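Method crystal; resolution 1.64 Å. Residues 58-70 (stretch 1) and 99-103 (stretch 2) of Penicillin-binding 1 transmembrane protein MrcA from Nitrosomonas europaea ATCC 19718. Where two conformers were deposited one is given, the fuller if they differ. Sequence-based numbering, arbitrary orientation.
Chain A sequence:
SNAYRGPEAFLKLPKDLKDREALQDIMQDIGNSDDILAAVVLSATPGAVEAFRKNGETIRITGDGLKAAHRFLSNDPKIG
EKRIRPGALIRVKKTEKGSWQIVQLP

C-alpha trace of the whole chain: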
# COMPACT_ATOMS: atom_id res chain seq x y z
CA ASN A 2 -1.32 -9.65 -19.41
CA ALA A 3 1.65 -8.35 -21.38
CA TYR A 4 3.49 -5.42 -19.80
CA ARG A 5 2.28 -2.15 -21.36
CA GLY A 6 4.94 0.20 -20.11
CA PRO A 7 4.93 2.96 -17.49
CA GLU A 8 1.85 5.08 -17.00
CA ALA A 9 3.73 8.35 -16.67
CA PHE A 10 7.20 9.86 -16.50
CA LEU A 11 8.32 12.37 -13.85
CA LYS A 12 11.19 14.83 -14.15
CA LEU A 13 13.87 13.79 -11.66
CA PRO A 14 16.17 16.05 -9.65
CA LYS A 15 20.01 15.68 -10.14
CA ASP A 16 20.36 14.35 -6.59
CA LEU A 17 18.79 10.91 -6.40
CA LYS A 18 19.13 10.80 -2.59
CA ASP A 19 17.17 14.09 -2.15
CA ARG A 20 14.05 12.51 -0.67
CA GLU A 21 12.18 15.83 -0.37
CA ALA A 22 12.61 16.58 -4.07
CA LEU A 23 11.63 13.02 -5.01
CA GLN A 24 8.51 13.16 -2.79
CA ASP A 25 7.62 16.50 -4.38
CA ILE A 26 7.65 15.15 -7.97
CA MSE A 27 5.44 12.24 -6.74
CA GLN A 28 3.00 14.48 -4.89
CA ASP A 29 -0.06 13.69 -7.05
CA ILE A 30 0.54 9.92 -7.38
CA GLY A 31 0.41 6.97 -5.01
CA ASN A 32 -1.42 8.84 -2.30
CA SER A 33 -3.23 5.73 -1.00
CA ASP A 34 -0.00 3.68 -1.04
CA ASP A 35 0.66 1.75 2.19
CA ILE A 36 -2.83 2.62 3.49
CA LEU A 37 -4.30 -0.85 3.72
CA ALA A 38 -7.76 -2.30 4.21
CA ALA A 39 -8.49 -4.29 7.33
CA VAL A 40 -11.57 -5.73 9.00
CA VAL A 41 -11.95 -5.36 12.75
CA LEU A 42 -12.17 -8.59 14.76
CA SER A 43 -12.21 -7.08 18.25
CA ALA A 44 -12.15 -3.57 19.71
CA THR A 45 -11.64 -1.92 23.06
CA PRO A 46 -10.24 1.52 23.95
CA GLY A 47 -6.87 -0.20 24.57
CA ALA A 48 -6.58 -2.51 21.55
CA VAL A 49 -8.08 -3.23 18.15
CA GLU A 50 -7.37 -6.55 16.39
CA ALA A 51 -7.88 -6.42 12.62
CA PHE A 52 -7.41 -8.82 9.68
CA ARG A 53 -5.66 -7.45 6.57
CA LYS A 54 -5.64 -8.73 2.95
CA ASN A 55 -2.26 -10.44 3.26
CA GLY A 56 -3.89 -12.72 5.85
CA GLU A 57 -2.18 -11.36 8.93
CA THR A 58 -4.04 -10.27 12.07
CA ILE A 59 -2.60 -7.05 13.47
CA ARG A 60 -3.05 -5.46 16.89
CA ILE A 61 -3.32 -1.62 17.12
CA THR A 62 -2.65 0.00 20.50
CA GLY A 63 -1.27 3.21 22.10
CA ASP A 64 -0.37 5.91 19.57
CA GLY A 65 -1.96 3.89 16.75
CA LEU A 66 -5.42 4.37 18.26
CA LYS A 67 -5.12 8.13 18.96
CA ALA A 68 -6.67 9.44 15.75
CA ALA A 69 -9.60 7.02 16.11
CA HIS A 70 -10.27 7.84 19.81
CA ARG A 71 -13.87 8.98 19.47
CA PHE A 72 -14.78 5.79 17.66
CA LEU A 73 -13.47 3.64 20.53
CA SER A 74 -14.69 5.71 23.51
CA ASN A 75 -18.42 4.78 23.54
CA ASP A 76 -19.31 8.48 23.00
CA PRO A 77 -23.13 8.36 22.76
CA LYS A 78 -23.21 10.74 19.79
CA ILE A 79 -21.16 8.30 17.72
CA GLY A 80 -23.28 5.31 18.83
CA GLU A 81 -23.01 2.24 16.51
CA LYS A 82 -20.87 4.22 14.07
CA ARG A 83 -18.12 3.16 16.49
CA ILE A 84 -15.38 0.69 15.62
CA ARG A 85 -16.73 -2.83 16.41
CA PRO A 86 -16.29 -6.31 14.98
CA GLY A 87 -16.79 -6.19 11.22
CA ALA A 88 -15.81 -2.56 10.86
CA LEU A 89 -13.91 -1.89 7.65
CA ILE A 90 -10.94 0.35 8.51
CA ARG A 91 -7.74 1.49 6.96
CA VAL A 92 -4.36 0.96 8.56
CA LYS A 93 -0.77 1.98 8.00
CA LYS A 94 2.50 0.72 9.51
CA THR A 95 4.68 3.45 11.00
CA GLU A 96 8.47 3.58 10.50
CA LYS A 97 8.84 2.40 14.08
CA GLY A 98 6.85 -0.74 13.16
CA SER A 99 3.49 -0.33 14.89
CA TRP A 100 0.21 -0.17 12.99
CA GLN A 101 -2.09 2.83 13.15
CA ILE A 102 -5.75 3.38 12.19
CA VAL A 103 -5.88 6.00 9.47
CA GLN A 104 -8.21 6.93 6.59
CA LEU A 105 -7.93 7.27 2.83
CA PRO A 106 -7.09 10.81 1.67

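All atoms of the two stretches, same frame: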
# COMPACT_ATOMS: atom_id res chain seq x y z
N THR A 58 -3.21 -10.95 11.08
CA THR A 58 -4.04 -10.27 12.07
C THR A 58 -3.07 -9.35 12.81
O THR A 58 -2.00 -9.76 13.29
CB THR A 58 -4.77 -11.21 13.00
OG1 THR A 58 -5.70 -12.03 12.25
CG2 THR A 58 -5.57 -10.41 14.06
N ILE A 59 -3.41 -8.08 12.80
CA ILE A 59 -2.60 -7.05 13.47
C ILE A 59 -3.33 -6.56 14.73
O ILE A 59 -4.54 -6.70 14.84
CB ILE A 59 -2.30 -5.82 12.55
CG1 ILE A 59 -3.58 -5.16 12.01
CG2 ILE A 59 -1.40 -6.26 11.35
CD1 ILE A 59 -3.35 -3.85 11.23
N ARG A 60 -2.54 -6.04 15.66
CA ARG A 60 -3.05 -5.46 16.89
C ARG A 60 -2.60 -4.00 16.97
O ARG A 60 -1.38 -3.73 16.99
CB ARG A 60 -2.54 -6.26 18.11
CG ARG A 60 -3.31 -6.04 19.38
CD ARG A 60 -2.95 -7.18 20.40
NE ARG A 60 -3.76 -7.13 21.59
CZ ARG A 60 -3.47 -6.45 22.69
NH1 ARG A 60 -2.35 -5.71 22.79
NH2 ARG A 60 -4.32 -6.50 23.70
N ILE A 61 -3.56 -3.09 17.09
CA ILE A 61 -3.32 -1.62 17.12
C ILE A 61 -3.58 -1.18 18.55
O ILE A 61 -4.64 -1.47 19.10
CB ILE A 61 -4.19 -0.85 16.12
CG1 ILE A 61 -3.99 -1.45 14.71
CG2 ILE A 61 -3.85 0.68 16.11
CD1 ILE A 61 -5.27 -1.52 13.89
N THR A 62 -2.62 -0.43 19.11
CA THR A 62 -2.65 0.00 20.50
C THR A 62 -2.01 1.39 20.62
O THR A 62 -1.45 1.88 19.66
CB THR A 62 -1.87 -0.95 21.45
OG1 THR A 62 -0.46 -0.94 21.10
CG2 THR A 62 -2.43 -2.39 21.32
N GLY A 63 -2.02 1.97 21.81
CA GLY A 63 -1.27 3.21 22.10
C GLY A 63 -1.47 4.30 21.04
O GLY A 63 -2.59 4.68 20.70
N ASP A 64 -0.35 4.79 20.53
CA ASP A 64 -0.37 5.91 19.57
C ASP A 64 -1.21 5.59 18.34
O ASP A 64 -1.87 6.47 17.77
CB ASP A 64 1.04 6.25 19.13
CG ASP A 64 1.88 6.86 20.23
OD1 ASP A 64 1.37 7.22 21.32
OD2 ASP A 64 3.11 7.01 19.94
N GLY A 65 -1.21 4.31 17.92
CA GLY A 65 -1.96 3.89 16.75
C GLY A 65 -3.46 4.08 16.83
O GLY A 65 -4.13 4.07 15.80
N LEU A 66 -4.00 4.20 18.05
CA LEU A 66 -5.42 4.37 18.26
C LEU A 66 -5.83 5.84 18.48
O LEU A 66 -7.00 6.13 18.60
CB LEU A 66 -5.87 3.56 19.49
CG LEU A 66 -5.71 2.06 19.40
CD1 LEU A 66 -6.24 1.42 20.69
CD2 LEU A 66 -6.43 1.49 18.17
N LYS A 67 -4.86 6.74 18.57
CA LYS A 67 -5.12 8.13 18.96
C LYS A 67 -6.10 8.83 18.03
O LYS A 67 -7.07 9.47 18.48
CB LYS A 67 -3.81 8.92 18.97
CG LYS A 67 -2.87 8.56 20.13
CD LYS A 67 -1.56 9.39 20.11
CE LYS A 67 -1.73 10.77 20.65
NZ LYS A 67 -2.02 10.76 22.11
N ALA A 68 -5.84 8.71 16.73
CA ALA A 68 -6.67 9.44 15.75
C ALA A 68 -8.10 8.96 15.81
O ALA A 68 -9.02 9.75 15.69
CB ALA A 68 -6.13 9.28 14.37
N ALA A 69 -8.29 7.67 16.08
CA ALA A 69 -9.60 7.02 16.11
C ALA A 69 -10.35 7.08 17.46
O ALA A 69 -11.37 6.41 17.66
CB ALA A 69 -9.44 5.56 15.61
N HIS A 70 -9.80 7.84 18.41
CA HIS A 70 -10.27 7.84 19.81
C HIS A 70 -11.78 7.88 20.02
O HIS A 70 -12.33 7.09 20.81
CB HIS A 70 -9.55 8.95 20.63
CG HIS A 70 -9.82 10.38 20.20
ND1 HIS A 70 -9.28 10.95 19.06
CD2 HIS A 70 -10.51 11.38 20.82
CE1 HIS A 70 -9.67 12.21 18.97
NE2 HIS A 70 -10.41 12.50 20.03
N SER A 99 4.82 -0.10 14.33
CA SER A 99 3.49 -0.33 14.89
C SER A 99 2.46 0.12 13.87
O SER A 99 2.68 1.08 13.10
CB SER A 99 3.30 0.45 16.21
OG SER A 99 4.12 0.03 17.28
N TRP A 100 1.29 -0.54 13.85
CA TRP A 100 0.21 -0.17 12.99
C TRP A 100 -0.62 0.93 13.60
O TRP A 100 -0.77 1.00 14.82
CB TRP A 100 -0.69 -1.39 12.69
CG TRP A 100 0.03 -2.40 11.81
CD1 TRP A 100 0.82 -3.43 12.22
CD2 TRP A 100 0.04 -2.45 10.37
NE1 TRP A 100 1.35 -4.10 11.14
CE2 TRP A 100 0.85 -3.54 9.99
CE3 TRP A 100 -0.54 -1.68 9.37
CZ2 TRP A 100 1.11 -3.86 8.66
CZ3 TRP A 100 -0.32 -2.04 8.04
CH2 TRP A 100 0.52 -3.10 7.71
N GLN A 101 -1.19 1.78 12.74
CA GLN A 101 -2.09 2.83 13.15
C GLN A 101 -3.35 2.82 12.30
O GLN A 101 -3.31 2.48 11.11
CB GLN A 101 -1.38 4.19 13.02
CG GLN A 101 -1.03 4.51 11.58
CD GLN A 101 -0.06 5.65 11.37
OE1 GLN A 101 0.60 5.69 10.32
NE2 GLN A 101 -0.01 6.60 12.29
N ILE A 102 -4.48 3.20 12.91
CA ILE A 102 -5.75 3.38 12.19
C ILE A 102 -5.75 4.78 11.59
O ILE A 102 -5.60 5.82 12.28
CB ILE A 102 -6.94 3.21 13.10
CG1 ILE A 102 -6.97 1.81 13.73
CG2 ILE A 102 -8.21 3.56 12.31
CD1 ILE A 102 -8.14 1.55 14.69
N VAL A 103 -5.87 4.78 10.27
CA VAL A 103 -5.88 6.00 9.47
C VAL A 103 -7.11 6.04 8.54
O VAL A 103 -8.03 5.26 8.69
CB VAL A 103 -4.58 6.07 8.65
CG1 VAL A 103 -3.37 6.14 9.57
CG2 VAL A 103 -4.45 4.91 7.65
O HOH W 1 0.89 -2.76 15.67
O HOH W 2 -0.23 0.16 17.36
O HOH W 3 -5.99 5.97 15.15

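A side-chain rotamer at a packed interface is best read together with the neighbours it meets, and the contact between residues 58-70 and 99-103 of this MrcA segment illustrates the point. The two strands cross at 80°, too steeply for a ladder of backbone bonds, so side chains and waters do much of the joining. One direct hydrogen bond is made, from Ile102 N to Gly65 O (3.0 Å, 167° at the hydrogen).

The chains also run close at Gly65, whose CA lies 3.7 Å from Trp100 O. An ideal CB here would fall 2.4 Å from Trp100 O, a clash, so the absence of a side chain permits the approach.

Ile59 and Ile61, alternate residues of one strand, both point toward the partner, while Arg60 between them points away. Ile59, with chi1 p and chi2 t, lays CG2 over one face of the Trp100 indole, 3.7 Å from the centroid of the five-membered ring and 19° off its normal, a CH-pi contact. Trp100 adopts chi1 m with chi2 at 89°, which sets the ring to receive that methyl. Ile61 has chi1 m, but its chi2 of 141° lies between wells; in this conformation CD1 reaches Ile102 CG1 at 3.7 Å, while Ile61 CG1 sits 3.9 Å from Trp100 CB.

Ile102 is extended in the common m, t form. Its CD1 meets Leu66 CD2 at 3.9 Å, and its CG2 lies 4.1 Å from Ala69 CB. Leu66 starts away from the partner strand, yet its m, t rotamer brings its end back.

Three waters bridge polar backbone atoms of the two stretches. The O of water 1 lies 2.8 Å from Arg60 O, to which it donates, and 2.9 Å from Trp100 N, from which it accepts; the O of water 2 lies 3.0 Å from Thr62 N, from which it accepts, and 2.7 Å from Trp100 O, to which it donates. Water 3 donates to Gly65 O and Ile102 O and accepts from Ala69 N.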